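Local atomic coordinates of lipase (Penicillium expansum, PDB entry 3G7N), a protein that hydrolyses triacylglycerols and other acylglycerol lipids, tributyrin among them, and releases free fatty acids as a secreted alkaline lipase. Residues 34-39 / 111-116; 75-80 / 192-197; 82-87 / 101-106; 222-225 / 229-232. All coordinates share one frame; numbering follows the deposited sequence.

Contact 1: residues 34-39 / 111-116; sequences IVKRIY and ITEVKA. Unlike the reference sequence in segment 34-39: Val35 (reference Ala).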
# COMPACT_ATOMS: atom_id res chain seq x y z
N ILE A 34 -14.42 -0.52 11.06
CA ILE A 34 -13.78 0.77 10.84
C ILE A 34 -14.08 1.69 12.01
O ILE A 34 -15.25 2.01 12.25
CB ILE A 34 -14.24 1.42 9.50
CG1 ILE A 34 -13.87 0.52 8.30
CG2 ILE A 34 -13.60 2.81 9.33
CD1 ILE A 34 -14.72 0.78 7.03
N VAL A 35 -13.04 2.13 12.71
CA VAL A 35 -13.21 2.95 13.91
C VAL A 35 -12.95 4.42 13.64
O VAL A 35 -13.43 5.29 14.38
CB VAL A 35 -12.30 2.49 15.02
CG1 VAL A 35 -12.62 1.07 15.41
CG2 VAL A 35 -10.92 2.56 14.58
N LYS A 36 -12.21 4.74 12.58
CA LYS A 36 -11.87 6.13 12.30
C LYS A 36 -11.76 6.33 10.80
O LYS A 36 -11.13 5.53 10.10
CB LYS A 36 -10.52 6.46 12.97
CG LYS A 36 -9.99 7.85 12.76
CD LYS A 36 -10.72 8.81 13.64
CE LYS A 36 -9.91 10.07 13.91
NZ LYS A 36 -10.73 10.94 14.79
N ARG A 37 -12.42 7.36 10.28
CA ARG A 37 -12.36 7.66 8.85
C ARG A 37 -11.47 8.85 8.61
O ARG A 37 -11.67 9.90 9.20
CB ARG A 37 -13.78 7.86 8.31
CG ARG A 37 -14.66 6.62 8.60
CD ARG A 37 -16.13 6.79 8.24
NE ARG A 37 -16.36 6.57 6.82
CZ ARG A 37 -16.56 5.37 6.28
NH1 ARG A 37 -16.64 4.30 7.05
NH2 ARG A 37 -16.81 5.27 4.98
N ILE A 38 -10.39 8.59 7.86
CA ILE A 38 -9.30 9.51 7.58
C ILE A 38 -9.62 10.34 6.32
O ILE A 38 -10.03 9.79 5.30
CB ILE A 38 -8.00 8.72 7.30
CG1 ILE A 38 -7.66 7.78 8.46
CG2 ILE A 38 -6.84 9.67 6.99
CD1 ILE A 38 -7.38 8.49 9.79
N TYR A 39 -9.55 11.66 6.44
CA TYR A 39 -9.90 12.52 5.30
C TYR A 39 -9.04 13.78 5.29
O TYR A 39 -8.76 14.34 6.35
CB TYR A 39 -11.40 12.86 5.36
CG TYR A 39 -11.93 13.64 4.18
CD1 TYR A 39 -11.62 13.27 2.88
CD2 TYR A 39 -12.83 14.68 4.38
CE1 TYR A 39 -12.07 14.02 1.80
CE2 TYR A 39 -13.31 15.42 3.31
CZ TYR A 39 -12.94 15.07 2.02
OH TYR A 39 -13.46 15.78 0.96
N ILE A 111 -1.48 7.60 13.30
CA ILE A 111 -0.67 7.09 14.40
C ILE A 111 -1.44 7.16 15.73
O ILE A 111 -1.41 6.22 16.53
CB ILE A 111 0.69 7.83 14.50
CG1 ILE A 111 1.51 7.63 13.22
CG2 ILE A 111 1.47 7.34 15.71
CD1 ILE A 111 1.80 6.19 12.85
N THR A 112 -2.13 8.26 15.96
CA THR A 112 -2.91 8.42 17.19
C THR A 112 -4.00 7.36 17.33
O THR A 112 -4.16 6.75 18.38
CB THR A 112 -3.53 9.83 17.27
OG1 THR A 112 -2.48 10.79 17.35
CG2 THR A 112 -4.41 9.98 18.51
N GLU A 113 -4.70 7.07 16.24
CA GLU A 113 -5.76 6.08 16.29
C GLU A 113 -5.19 4.68 16.43
O GLU A 113 -5.70 3.87 17.22
CB GLU A 113 -6.67 6.17 15.06
CG GLU A 113 -7.76 5.11 15.03
CD GLU A 113 -8.80 5.24 16.14
OE1 GLU A 113 -8.83 6.27 16.84
OE2 GLU A 113 -9.69 4.37 16.21
N VAL A 114 -4.10 4.38 15.74
CA VAL A 114 -3.47 3.07 15.90
C VAL A 114 -3.02 2.86 17.36
O VAL A 114 -3.21 1.77 17.92
CB VAL A 114 -2.32 2.86 14.90
CG1 VAL A 114 -1.53 1.57 15.23
CG2 VAL A 114 -2.84 2.84 13.46
N LYS A 115 -2.47 3.91 17.97
CA LYS A 115 -2.02 3.79 19.36
C LYS A 115 -3.19 3.55 20.30
O LYS A 115 -3.12 2.68 21.18
CB LYS A 115 -1.26 5.04 19.77
CG LYS A 115 -0.55 4.92 21.11
CD LYS A 115 0.09 6.24 21.51
CE LYS A 115 0.96 6.08 22.75
NZ LYS A 115 1.84 7.25 22.99
N ALA A 116 -4.33 4.18 20.03
CA ALA A 116 -5.52 3.93 20.82
C ALA A 116 -6.01 2.49 20.64
O ALA A 116 -6.43 1.84 21.61
CB ALA A 116 -6.61 4.92 20.45
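Lys36 on strand 32-40 and Glu113 on helix 97-120 mark the closest backbone approach, with 7.3 Å between Lys36 CA and Glu113 CA, a spacing bridged by side chains alone. Glu113 does most of the reaching. Its CG lies anti to the backbone N (chi1 177°), which carries the chain out toward the strand, and a bend at chi2 (66°) then turns the carboxylate toward Val35. The aliphatic part lies obliquely across Lys36, Glu113 CG resting 3.7 Å from Lys36 CB. Glu113 CD comes within 3.8 Å of Lys36 CB, so the Lys36 contact is made by the root of its chain. The ammonium end leads away: Lys36 NZ stays 5.4 Å from Glu113 OE1, too far for a salt bridge, though the opposite charges may attract weakly. Val35 adds a methyl beside the glutamate, but its approach to the carboxylate is too short in the model to interpret. Glu113 OE2 is hydrogen-bonded to a bound di(hydroxyethyl)ether, probably from the crystallisation liquor. With an alanine in place of Glu113, Lys36 CB would probably lose this cover and the ammonium its nearby opposite charge. Val35 and Lys36 both face Val49 in a classic beta bulge, consistent with both CB atoms pointing to the helix. Strand 45-52 pairs with them there and also touches Glu113 through Val49, while Ile38 packs on Thr109 and Ile110 of helix 97-120.

Contact 2: residues 75-80 / 192-197; sequences IDIALI and NMYSSP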
# COMPACT_ATOMS: atom_id res chain seq x y z
N ILE A 75 0.87 14.49 -10.62
CA ILE A 75 1.48 14.21 -9.32
C ILE A 75 2.89 14.77 -9.20
O ILE A 75 3.69 14.72 -10.14
CB ILE A 75 1.50 12.72 -9.01
CG1 ILE A 75 1.87 12.48 -7.55
CG2 ILE A 75 2.45 12.00 -9.92
CD1 ILE A 75 1.37 11.16 -7.03
N ASP A 76 3.19 15.34 -8.04
CA ASP A 76 4.42 16.07 -7.86
C ASP A 76 5.59 15.11 -7.63
O ASP A 76 5.65 14.44 -6.61
CB ASP A 76 4.24 17.02 -6.67
CG ASP A 76 5.33 18.05 -6.56
OD1 ASP A 76 6.41 17.83 -7.13
OD2 ASP A 76 5.19 18.93 -5.68
N ILE A 77 6.50 15.02 -8.59
CA ILE A 77 7.61 14.10 -8.45
C ILE A 77 8.92 14.74 -8.03
O ILE A 77 9.93 14.05 -7.98
CB ILE A 77 7.83 13.19 -9.68
CG1 ILE A 77 8.24 14.01 -10.89
CG2 ILE A 77 6.59 12.37 -9.97
CD1 ILE A 77 8.63 13.14 -12.09
N ALA A 78 8.84 15.95 -7.49
CA ALA A 78 10.01 16.54 -6.84
C ALA A 78 10.40 15.72 -5.61
O ALA A 78 9.57 15.48 -4.73
CB ALA A 78 9.73 17.98 -6.46
N LEU A 79 11.67 15.34 -5.52
CA LEU A 79 12.16 14.63 -4.34
C LEU A 79 12.44 15.61 -3.22
O LEU A 79 13.15 16.60 -3.42
CB LEU A 79 13.41 13.83 -4.68
CG LEU A 79 13.22 12.58 -5.55
CD1 LEU A 79 14.55 11.91 -5.86
CD2 LEU A 79 12.27 11.58 -4.87
N ILE A 80 11.95 15.28 -2.03
CA ILE A 80 12.15 16.12 -0.86
C ILE A 80 12.64 15.31 0.33
O ILE A 80 12.62 14.07 0.31
CB ILE A 80 10.91 16.95 -0.49
CG1 ILE A 80 9.69 16.04 -0.26
CG2 ILE A 80 10.56 17.92 -1.60
CD1 ILE A 80 9.79 15.18 0.97
N ASN A 192 5.72 0.66 -13.27
CA ASN A 192 6.89 0.95 -14.13
C ASN A 192 7.14 2.44 -14.26
O ASN A 192 8.10 2.87 -14.91
CB ASN A 192 6.66 0.33 -15.51
CG ASN A 192 6.60 -1.17 -15.44
OD1 ASN A 192 7.25 -1.79 -14.59
ND2 ASN A 192 5.80 -1.79 -16.31
N MET A 193 6.29 3.26 -13.66
CA MET A 193 6.53 4.69 -13.67
C MET A 193 7.80 5.01 -12.91
O MET A 193 8.10 4.36 -11.90
CB MET A 193 5.36 5.44 -13.07
CG MET A 193 4.13 5.36 -13.94
SD MET A 193 2.62 6.01 -13.20
CE MET A 193 2.97 7.77 -13.30
N TYR A 194 8.56 5.98 -13.42
CA TYR A 194 9.70 6.55 -12.71
C TYR A 194 10.89 5.59 -12.70
O TYR A 194 11.83 5.78 -11.92
CB TYR A 194 9.34 7.04 -11.28
CG TYR A 194 8.05 7.82 -11.22
CD1 TYR A 194 7.75 8.81 -12.15
CD2 TYR A 194 7.08 7.52 -10.25
CE1 TYR A 194 6.56 9.49 -12.10
CE2 TYR A 194 5.91 8.23 -10.17
CZ TYR A 194 5.61 9.15 -11.15
OH TYR A 194 4.45 9.89 -11.02
N SER A 195 10.87 4.58 -13.56
CA SER A 195 11.96 3.62 -13.69
C SER A 195 13.07 4.04 -14.65
O SER A 195 14.10 3.40 -14.73
CB SER A 195 11.41 2.25 -14.12
OG SER A 195 10.75 2.35 -15.36
N SER A 196 12.84 5.09 -15.43
CA SER A 196 13.90 5.53 -16.35
C SER A 196 15.17 5.93 -15.59
O SER A 196 15.09 6.46 -14.49
CB SER A 196 13.44 6.70 -17.24
OG SER A 196 13.27 7.89 -16.49
N PRO A 197 16.35 5.74 -16.21
CA PRO A 197 17.60 6.08 -15.50
C PRO A 197 17.69 7.55 -15.10
O PRO A 197 18.29 7.89 -14.08
CB PRO A 197 18.68 5.72 -16.53
CG PRO A 197 18.08 4.60 -17.32
CD PRO A 197 16.60 4.93 -17.42
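Tyr194 brings its phenol end against two isoleucine methyls of 75-80, and the packing is tightest at the hydroxyl. Tyr194 OH is 3.1 Å from Ile75 CG2, which meets the ring at its edge, near the ring plane. Ile77 CG2 comes in obliquely, 3.4 Å from Tyr194 OH, and its 3.6 Å distance to Tyr194 CZ makes this the fuller apolar contact of the two. The chi1 of Ile77 (65°) puts CG2 anti to the carbonyl carbon, where it meets the phenol; the longer branch is looser, Ile77 CD1 being 4.2 Å from Tyr194 CE1. That is the solvent side, for Ile77 is exposed and lies close to a bound di(hydroxyethyl)ether, probably from the crystallisation liquor. The ring itself is more firmly held: Tyr194 is buried, Met193 CB sits 3.8 Å above the centre of one ring face, and Phe201 meets the same ring with the planes at about 50°. Each backbone is shaped locally. Asp76 OD1 accepts from Ala78 N in an Asx turn, and Asn192 to Ser195 form a type II turn with Tyr194 at positive phi (74°). Ile75 lies about 9 Å from the nucleophile Ser132, side chain to side chain, consistent with an apolar cluster in the outer surroundings of the alpha/beta-hydrolase active site.

Contact 3: residues 82-87 / 101-106; sequences PELSGV and RPWSAV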
# COMPACT_ATOMS: atom_id res chain seq x y z
N PRO A 82 11.97 13.98 3.73
CA PRO A 82 10.73 13.79 4.47
C PRO A 82 10.91 14.04 5.96
O PRO A 82 12.01 13.87 6.49
CB PRO A 82 10.42 12.31 4.24
CG PRO A 82 11.73 11.68 4.02
CD PRO A 82 12.59 12.71 3.33
N GLU A 83 9.81 14.33 6.63
CA GLU A 83 9.79 14.52 8.07
C GLU A 83 8.44 14.03 8.59
O GLU A 83 7.39 14.54 8.17
CB GLU A 83 9.98 16.01 8.39
CG GLU A 83 9.88 16.35 9.87
CD GLU A 83 10.62 17.63 10.24
OE1 GLU A 83 10.76 18.51 9.36
OE2 GLU A 83 11.05 17.74 11.41
N LEU A 84 8.47 13.08 9.51
CA LEU A 84 7.25 12.52 10.10
C LEU A 84 7.49 12.23 11.58
O LEU A 84 8.50 11.62 11.95
CB LEU A 84 6.88 11.21 9.39
CG LEU A 84 6.52 11.30 7.89
CD1 LEU A 84 6.41 9.90 7.28
CD2 LEU A 84 5.26 12.10 7.65
N SER A 85 6.47 12.45 12.40
CA SER A 85 6.63 12.19 13.83
C SER A 85 6.92 10.71 14.09
O SER A 85 6.28 9.82 13.50
CB SER A 85 5.42 12.67 14.61
OG SER A 85 4.26 11.91 14.30
N GLY A 86 7.88 10.46 14.96
CA GLY A 86 8.21 9.11 15.40
C GLY A 86 9.08 8.37 14.41
O GLY A 86 9.45 7.23 14.65
N VAL A 87 9.40 9.02 13.29
CA VAL A 87 10.26 8.42 12.28
C VAL A 87 11.61 9.15 12.22
O VAL A 87 11.64 10.37 12.18
CB VAL A 87 9.63 8.48 10.86
CG1 VAL A 87 10.53 7.82 9.84
CG2 VAL A 87 8.23 7.85 10.88
N ARG A 101 3.47 14.59 0.85
CA ARG A 101 2.52 15.60 1.26
C ARG A 101 1.19 15.02 1.76
O ARG A 101 0.76 15.34 2.87
CB ARG A 101 2.31 16.66 0.17
CG ARG A 101 1.41 17.80 0.59
CD ARG A 101 1.70 19.05 -0.26
NE ARG A 101 0.68 20.08 -0.06
CZ ARG A 101 -0.46 20.13 -0.74
NH1 ARG A 101 -0.69 19.27 -1.73
NH2 ARG A 101 -1.34 21.09 -0.49
N PRO A 102 0.52 14.19 0.94
CA PRO A 102 -0.73 13.60 1.45
C PRO A 102 -0.52 12.72 2.68
O PRO A 102 -1.31 12.79 3.60
CB PRO A 102 -1.27 12.79 0.26
CG PRO A 102 -0.09 12.64 -0.69
CD PRO A 102 0.71 13.91 -0.49
N TRP A 103 0.54 11.91 2.70
CA TRP A 103 0.75 11.09 3.91
C TRP A 103 0.94 11.97 5.15
O TRP A 103 0.35 11.72 6.20
CB TRP A 103 1.92 10.13 3.76
CG TRP A 103 2.10 9.30 4.98
CD1 TRP A 103 2.98 9.54 6.02
CD2 TRP A 103 1.18 8.31 5.47
NE1 TRP A 103 2.68 8.73 7.09
CE2 TRP A 103 1.61 7.94 6.76
CE3 TRP A 103 0.07 7.65 4.90
CZ2 TRP A 103 0.92 7.01 7.53
CZ3 TRP A 103 -0.59 6.69 5.65
CH2 TRP A 103 -0.14 6.36 6.95
N SER A 104 1.77 13.00 5.04
CA SER A 104 2.08 13.83 6.19
C SER A 104 0.85 14.55 6.71
O SER A 104 0.74 14.79 7.91
CB SER A 104 3.19 14.83 5.83
OG SER A 104 2.71 15.82 4.94
N ALA A 105 -0.12 14.79 5.83
CA ALA A 105 -1.38 15.41 6.23
C ALA A 105 -2.17 14.53 7.20
O ALA A 105 -2.90 15.06 8.04
CB ALA A 105 -2.22 15.77 5.03
N VAL A 106 -2.09 13.21 7.03
CA VAL A 106 -2.91 12.27 7.80
C VAL A 106 -2.12 11.46 8.81
O VAL A 106 -2.71 10.77 9.64
CB VAL A 106 -3.71 11.31 6.88
CG1 VAL A 106 -4.70 12.09 6.01
CG2 VAL A 106 -2.77 10.46 6.01
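Leu84 reaches from the loop 82-87 to Trp103 and Ser104 on helix 97-120, where Leu84 CA and Ser104 CA stand 6.6 Å apart. Its CB points to the helix, and a chi1 of -63° sets CG anti to the carbonyl carbon, from which the two methyls reach the helix and do the touching. CD1 arrives at the edge of the Trp103 ring, near its plane: Leu84 CD1 is 3.7 Å from Trp103 CD1 and 3.9 Å from Trp103 NE1, and so abuts the pyrrole edge rather than a face. Leu84 CD2 divides its contact, lying 3.8 Å from Trp103 CD1 and, on the helix surface, 3.9 Å from Ser104 CB. The two larger side chains cross at about a right angle. The loop is turned back immediately after Leu84 by a type II beta turn that ends at Val87, with Val87 N bonded to Leu84 O at 3.1 Å; Gly86 holds the position of positive phi. This lies in the connection between the short paired strands 79-80 and 95-96, in the class 3 lipase domain, and the contact fastens that connection to helix 97-120. Replacing Leu84 by alanine would probably leave a gap at the pyrrole edge of Trp103 and remove the methyl that lies against Ser104 CB. Trp103 itself is held on other sides: Val106 CG2 lies 4.1 Å above one face, offset toward the rim, and His107 meets the ring with planes at about 75°. Ile140 of helix 133-148 touches both Leu84 and Trp103.

Contact 4: residues 222-225 / 229-232; sequences GQRD and SAGN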
# COMPACT_ATOMS: atom_id res chain seq x y z
N GLY A 222 13.57 -10.07 -6.68
CA GLY A 222 14.09 -8.72 -6.66
C GLY A 222 12.98 -7.71 -6.94
O GLY A 222 11.79 -8.01 -6.83
N GLN A 223 13.38 -6.49 -7.29
CA GLN A 223 12.40 -5.41 -7.44
C GLN A 223 11.80 -5.31 -8.84
O GLN A 223 10.77 -4.67 -9.02
CB GLN A 223 13.02 -4.06 -7.03
CG GLN A 223 13.51 -4.03 -5.59
CD GLN A 223 12.43 -4.48 -4.62
OE1 GLN A 223 11.28 -4.03 -4.70
NE2 GLN A 223 12.82 -5.27 -3.63
N ARG A 224 12.55 -5.76 -9.85
CA ARG A 224 12.20 -5.51 -11.25
C ARG A 224 12.33 -6.81 -12.05
O ARG A 224 12.87 -6.82 -13.17
CB ARG A 224 13.11 -4.41 -11.82
CG ARG A 224 13.03 -3.11 -11.04
CD ARG A 224 11.67 -2.43 -11.17
NE ARG A 224 11.49 -1.91 -12.53
CZ ARG A 224 10.32 -1.64 -13.10
NH1 ARG A 224 9.18 -1.91 -12.46
NH2 ARG A 224 10.29 -1.14 -14.32
N ASP A 225 11.76 -7.89 -11.52
CA ASP A 225 11.71 -9.17 -12.24
C ASP A 225 10.99 -8.98 -13.57
O ASP A 225 9.87 -8.46 -13.61
CB ASP A 225 10.94 -10.18 -11.38
CG ASP A 225 11.09 -11.60 -11.86
OD1 ASP A 225 11.12 -11.84 -13.09
OD2 ASP A 225 11.02 -12.51 -11.00
N SER A 229 5.91 -7.02 -13.22
CA SER A 229 5.54 -5.72 -13.82
C SER A 229 6.63 -5.21 -14.78
O SER A 229 6.31 -4.66 -15.85
CB SER A 229 5.22 -4.68 -12.73
OG SER A 229 6.27 -4.56 -11.77
N ALA A 230 7.90 -5.26 -14.38
CA ALA A 230 8.96 -4.59 -15.13
C ALA A 230 9.02 -5.07 -16.57
O ALA A 230 9.50 -4.34 -17.44
CB ALA A 230 10.30 -4.80 -14.46
N GLY A 231 8.60 -6.31 -16.82
CA GLY A 231 8.71 -6.89 -18.15
C GLY A 231 7.43 -6.84 -18.97
O GLY A 231 7.37 -7.42 -20.04
N ASN A 232 6.39 -6.18 -18.47
CA ASN A 232 5.07 -6.33 -19.07
C ASN A 232 4.76 -5.41 -20.25
O ASN A 232 3.68 -5.47 -20.84
CB ASN A 232 3.94 -6.34 -18.03
CG ASN A 232 3.63 -4.96 -17.44
OD1 ASN A 232 4.08 -3.91 -17.93
ND2 ASN A 232 2.82 -4.96 -16.39
O HOH W 1 8.33 -3.49 -10.10
O HOH W 2 8.95 -6.29 -11.96
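Arg224 lays its guanidinium over Ala230, and this seating of a methyl against the guanidinium face is the main direct touch between 222-225 and 229-232. Ala230 CB sits centrally under one face, 3.4 Å from Arg224 CZ. Bends at chi2 (-67°) and chi3 (-70°) fold the arginine back over the methyl, and the two backbones approach to 5.1 Å between Arg224 CA and Ala230 CA. Polar links run through two waters. Water 1, in the guanidinium plane at its edge, bonds to Arg224 NH1 at 3.0 Å and also to Gln223 O and Ser229 OG. Water 2 joins the main chains, accepting from Ala230 N at 2.8 Å and bonding to Asp225 O at 2.9 Å. Further bonds fix the polar ends: Arg224 NH1 holds Asn192 OD1, Ser229 OG pairs with Glu207, and the Asp225 carboxylate takes the N of Ala1. This is a water-bridged loop pairing, with 222-225 inside the loop closed by the Cys220-Cys228 disulfide and 229-232 directly after it. It lies beside the charge-relay part of the hydrolase active site, Ser229 being about 7 Å from Asp188 between side chains and Asn232 ND2 bonding to Asp188 O.

Contacts 2 and 4 meet directly through Asn192: besides its bond to Arg224, Asn192 ND2 lies 3.0 Å from Ser229 O, a probable hydrogen bond, with contact centres about 17 Å apart. Both lie near the catalytic residues, contact 2 nearer Ser132 through Ile75 and contact 4 nearer Asp188 through Ser229. Contacts 1 and 3 share helix 97-120 and lie away from the annotated sites; they touch where Ile38 CG2 packs 3.4 Å from Val106 CG1. Contact 3 is nested in the chain loops closed by contacts 1 and 2, its first segment following soon after 75-80. Contacts 1 and 4 are farthest apart, about 34 Å between centres, on opposite sides of the chain's centre.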